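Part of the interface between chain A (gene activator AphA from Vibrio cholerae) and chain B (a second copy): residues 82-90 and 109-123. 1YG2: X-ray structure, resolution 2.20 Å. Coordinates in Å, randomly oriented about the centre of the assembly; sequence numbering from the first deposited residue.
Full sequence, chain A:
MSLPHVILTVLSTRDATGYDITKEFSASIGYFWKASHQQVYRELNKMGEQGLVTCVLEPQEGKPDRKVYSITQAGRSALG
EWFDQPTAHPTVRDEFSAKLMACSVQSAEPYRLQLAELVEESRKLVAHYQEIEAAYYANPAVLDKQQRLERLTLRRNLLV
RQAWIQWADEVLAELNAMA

Chain A 82-90: WFDQPTAHP
Chain B 109-123: EPYRLQLAELVEESR

The most unusual feature of this contact is that a single glutamine amide, that of Q114(B), meets the backbone of chain A just where its helix gives way to extended chain, and does so through weak bonds. NE2 of Q114(B) donates to D84(A) O (3.3 Å, 121° at the hydrogen), while N of T87(A) donates to Q114(B) OE1 (3.3 Å, 131°). OE1 is modelled too close to P86(A), so its position, and the second bond with it, is less certain. Q114(B) has rotamers m, t and chi3 55°, and its NE2 also donates weakly to P110(B) O (3.2 Å), one turn back. The amide suits backbone contact because it can both donate and accept.

Chain B is helical throughout 109-123. Chain A is helical to D84(A), then extended from Q85(A) (phi/psi -61/137) to P90(A), with A88(A) at -123/168. CA-CA distances set the register: D84(A)-P110(B) 6.2 Å, P86(A)-Q114(B) 6.5 Å and A88(A)-L118(B) 7.3 Å. Chain A thus advances along the helix in the same sense as chain B.

At the helical end, F83(A) (chi1 t, chi2 83°) points its CA-CB bond sideways, but its ring end comes nearer: F83(A) CZ lies 3.5 Å from Y111(B) CB, and CE2 4.2 Å from P110(B) CB. Y111(B) (chi1 t, chi2 59°) presents its ring edge to T87(A), with CE1 4.4 Å from T87(A) CG2; T87(A) has chi1 t.

Further along, L118(B) (m, t) directs its CA-to-CB bond toward chain A. L118(B) CD1 is 3.0 Å from T87(A) O, a tight approach, and 3.6 Å from A88(A) CA; A88(A) CB points sideways, 4.4 Å from L118(B) CD1. H89(A) (chi1 -89°, chi2 -65°) brings NE2 to 3.8 Å from S122(B) OG, without a hydrogen bond; S122(B) OG instead donates to L118(B) O (2.7 Å). The stretches together bury 501 Å²; Q114(B) (77 Å²), F83(A) (71 Å²) and L118(B) (69 Å²) lose the most, the apolar F83(A) and L118(B) being buried in the assembly.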

# COMPACT_ATOMS: atom_id res chain seq x y z
N TRP A 82 13.71 -10.55 12.98
CA TRP A 82 12.83 -9.87 12.05
C TRP A 82 11.46 -9.71 12.70
O TRP A 82 10.88 -8.63 12.72
CB TRP A 82 12.70 -10.72 10.79
CG TRP A 82 11.61 -10.31 9.86
CD1 TRP A 82 11.55 -9.17 9.11
CD2 TRP A 82 10.46 -11.09 9.52
NE1 TRP A 82 10.42 -9.20 8.31
CE2 TRP A 82 9.74 -10.36 8.54
CE3 TRP A 82 9.97 -12.33 9.93
CZ2 TRP A 82 8.54 -10.83 7.98
CZ3 TRP A 82 8.78 -12.80 9.38
CH2 TRP A 82 8.08 -12.05 8.41
N PHE A 83 10.98 -10.82 13.24
CA PHE A 83 9.68 -10.90 13.89
C PHE A 83 9.51 -9.93 15.05
O PHE A 83 8.44 -9.33 15.20
CB PHE A 83 9.46 -12.32 14.41
CG PHE A 83 8.04 -12.62 14.78
CD1 PHE A 83 7.13 -13.01 13.80
CD2 PHE A 83 7.60 -12.51 16.09
CE1 PHE A 83 5.81 -13.29 14.12
CE2 PHE A 83 6.28 -12.78 16.42
CZ PHE A 83 5.38 -13.17 15.43
N ASP A 84 10.54 -9.77 15.86
CA ASP A 84 10.47 -8.88 17.01
C ASP A 84 10.46 -7.41 16.62
O ASP A 84 9.88 -6.59 17.32
CB ASP A 84 11.64 -9.13 17.97
CG ASP A 84 11.61 -10.51 18.58
OD1 ASP A 84 10.51 -10.97 18.96
OD2 ASP A 84 12.68 -11.15 18.69
N GLN A 85 11.12 -7.09 15.51
CA GLN A 85 11.16 -5.71 15.05
C GLN A 85 9.76 -5.20 14.75
O GLN A 85 8.94 -5.91 14.15
CB GLN A 85 12.01 -5.57 13.78
CG GLN A 85 13.48 -5.88 13.98
CD GLN A 85 14.29 -5.58 12.75
OE1 GLN A 85 14.01 -6.09 11.67
NE2 GLN A 85 15.30 -4.73 12.91
N PRO A 86 9.46 -3.97 15.16
CA PRO A 86 8.14 -3.40 14.92
C PRO A 86 7.88 -3.24 13.44
O PRO A 86 8.74 -2.82 12.68
CB PRO A 86 8.21 -2.06 15.64
CG PRO A 86 9.63 -1.66 15.41
CD PRO A 86 10.37 -2.95 15.71
N THR A 87 6.68 -3.62 13.02
CA THR A 87 6.28 -3.50 11.64
C THR A 87 5.25 -2.38 11.61
O THR A 87 4.29 -2.39 12.37
CB THR A 87 5.67 -4.82 11.12
OG1 THR A 87 4.92 -4.56 9.93
CG2 THR A 87 4.76 -5.43 12.18
N ALA A 88 5.47 -1.39 10.75
CA ALA A 88 4.54 -0.27 10.68
C ALA A 88 3.97 -0.06 9.28
O ALA A 88 4.45 -0.65 8.31
CB ALA A 88 5.23 1.01 11.15
N HIS A 89 2.95 0.78 9.19
CA HIS A 89 2.31 1.08 7.91
C HIS A 89 3.25 1.85 7.00
O HIS A 89 3.96 2.75 7.44
CB HIS A 89 1.04 1.91 8.14
CG HIS A 89 -0.19 1.08 8.35
ND1 HIS A 89 -0.71 0.26 7.37
CD2 HIS A 89 -1.01 0.96 9.43
CE1 HIS A 89 -1.80 -0.32 7.83
NE2 HIS A 89 -2.01 0.08 9.07
N PRO A 90 3.28 1.49 5.71
CA PRO A 90 4.15 2.19 4.75
C PRO A 90 3.70 3.64 4.62
O PRO A 90 2.51 3.93 4.66
CB PRO A 90 3.94 1.40 3.46
CG PRO A 90 3.56 0.03 3.95
CD PRO A 90 2.62 0.34 5.07
N GLU B 109 3.00 -13.50 20.62
CA GLU B 109 2.93 -12.41 21.59
C GLU B 109 3.38 -11.06 21.04
O GLU B 109 2.59 -10.11 21.00
CB GLU B 109 3.78 -12.76 22.81
CG GLU B 109 4.15 -14.24 22.90
CD GLU B 109 5.34 -14.50 23.81
OE1 GLU B 109 6.44 -13.97 23.52
OE2 GLU B 109 5.17 -15.24 24.80
N PRO B 110 4.65 -10.94 20.63
CA PRO B 110 5.17 -9.67 20.09
C PRO B 110 4.32 -9.13 18.95
O PRO B 110 4.03 -7.94 18.91
CB PRO B 110 6.57 -10.05 19.61
CG PRO B 110 6.95 -11.17 20.50
CD PRO B 110 5.69 -11.98 20.56
N TYR B 111 3.94 -10.01 18.04
CA TYR B 111 3.14 -9.60 16.89
C TYR B 111 1.78 -9.05 17.31
O TYR B 111 1.40 -7.95 16.90
CB TYR B 111 2.94 -10.77 15.93
CG TYR B 111 2.26 -10.36 14.65
CD1 TYR B 111 2.82 -9.38 13.83
CD2 TYR B 111 1.03 -10.90 14.28
CE1 TYR B 111 2.18 -8.96 12.67
CE2 TYR B 111 0.39 -10.49 13.12
CZ TYR B 111 0.97 -9.52 12.32
OH TYR B 111 0.34 -9.10 11.17
N ARG B 112 1.07 -9.82 18.11
CA ARG B 112 -0.25 -9.45 18.59
C ARG B 112 -0.28 -8.06 19.21
O ARG B 112 -1.24 -7.31 19.04
CB ARG B 112 -0.74 -10.47 19.61
CG ARG B 112 -2.20 -10.31 19.98
CD ARG B 112 -2.69 -11.49 20.80
NE ARG B 112 -4.15 -11.51 20.87
CZ ARG B 112 -4.89 -10.53 21.38
NH1 ARG B 112 -4.30 -9.45 21.89
NH2 ARG B 112 -6.21 -10.62 21.37
N LEU B 113 0.78 -7.72 19.94
CA LEU B 113 0.87 -6.42 20.59
C LEU B 113 1.19 -5.32 19.59
O LEU B 113 0.67 -4.21 19.69
CB LEU B 113 1.94 -6.46 21.68
CG LEU B 113 1.73 -7.53 22.75
CD1 LEU B 113 2.91 -7.53 23.71
CD2 LEU B 113 0.42 -7.28 23.50
N GLN B 114 2.04 -5.63 18.62
CA GLN B 114 2.39 -4.65 17.60
C GLN B 114 1.19 -4.38 16.69
O GLN B 114 1.03 -3.28 16.16
CB GLN B 114 3.58 -5.14 16.78
CG GLN B 114 4.88 -5.24 17.58
CD GLN B 114 6.03 -5.87 16.80
OE1 GLN B 114 6.38 -5.42 15.71
NE2 GLN B 114 6.62 -6.92 17.37
N LEU B 115 0.35 -5.39 16.52
CA LEU B 115 -0.83 -5.26 15.68
C LEU B 115 -1.89 -4.43 16.41
O LEU B 115 -2.38 -3.43 15.89
CB LEU B 115 -1.38 -6.65 15.33
CG LEU B 115 -2.43 -6.76 14.22
CD1 LEU B 115 -1.86 -6.23 12.91
CD2 LEU B 115 -2.84 -8.21 14.06
N ALA B 116 -2.23 -4.86 17.62
CA ALA B 116 -3.22 -4.16 18.43
C ALA B 116 -2.85 -2.69 18.55
O ALA B 116 -3.71 -1.81 18.53
CB ALA B 116 -3.32 -4.79 19.81
N GLU B 117 -1.55 -2.43 18.66
CA GLU B 117 -1.08 -1.06 18.76
C GLU B 117 -1.40 -0.26 17.50
O GLU B 117 -1.99 0.81 17.59
CB GLU B 117 0.43 -1.02 18.99
CG GLU B 117 1.00 0.39 18.89
CD GLU B 117 2.21 0.47 17.98
OE1 GLU B 117 2.40 -0.46 17.17
OE2 GLU B 117 2.96 1.46 18.08
N LEU B 118 -1.01 -0.78 16.34
CA LEU B 118 -1.25 -0.08 15.09
C LEU B 118 -2.74 0.04 14.73
O LEU B 118 -3.12 0.89 13.91
CB LEU B 118 -0.49 -0.75 13.93
CG LEU B 118 0.99 -0.38 13.79
CD1 LEU B 118 1.57 -1.07 12.57
CD2 LEU B 118 1.15 1.13 13.64
N VAL B 119 -3.57 -0.79 15.33
CA VAL B 119 -4.99 -0.72 15.05
C VAL B 119 -5.55 0.52 15.73
O VAL B 119 -6.33 1.27 15.13
CB VAL B 119 -5.73 -1.97 15.57
CG1 VAL B 119 -7.21 -1.84 15.30
CG2 VAL B 119 -5.20 -3.21 14.89
N GLU B 120 -5.15 0.74 16.97
CA GLU B 120 -5.62 1.90 17.72
C GLU B 120 -5.22 3.20 17.05
O GLU B 120 -6.00 4.14 16.98
CB GLU B 120 -5.11 1.85 19.16
CG GLU B 120 -5.73 0.72 19.98
CD GLU B 120 -7.26 0.75 19.97
OE1 GLU B 120 -7.83 1.81 20.31
OE2 GLU B 120 -7.88 -0.28 19.63
N GLU B 121 -3.99 3.26 16.56
CA GLU B 121 -3.53 4.45 15.87
C GLU B 121 -4.40 4.63 14.63
O GLU B 121 -4.89 5.73 14.36
CB GLU B 121 -2.07 4.29 15.44
CG GLU B 121 -1.09 4.18 16.59
CD GLU B 121 0.29 3.76 16.13
OE1 GLU B 121 0.81 4.41 15.19
OE2 GLU B 121 0.84 2.79 16.69
N SER B 122 -4.59 3.54 13.89
CA SER B 122 -5.42 3.58 12.69
C SER B 122 -6.80 4.10 13.04
O SER B 122 -7.38 4.88 12.29
CB SER B 122 -5.54 2.18 12.08
OG SER B 122 -4.29 1.73 11.60
N ARG B 123 -7.32 3.66 14.18
CA ARG B 123 -8.63 4.11 14.62
C ARG B 123 -8.61 5.60 14.87
O ARG B 123 -9.55 6.31 14.50
CB ARG B 123 -9.07 3.38 15.89
CG ARG B 123 -9.54 1.96 15.63
CD ARG B 123 -10.50 1.50 16.72
NE ARG B 123 -11.25 0.31 16.32
CZ ARG B 123 -10.76 -0.93 16.36
NH1 ARG B 123 -9.53 -1.15 16.79
NH2 ARG B 123 -11.52 -1.95 15.97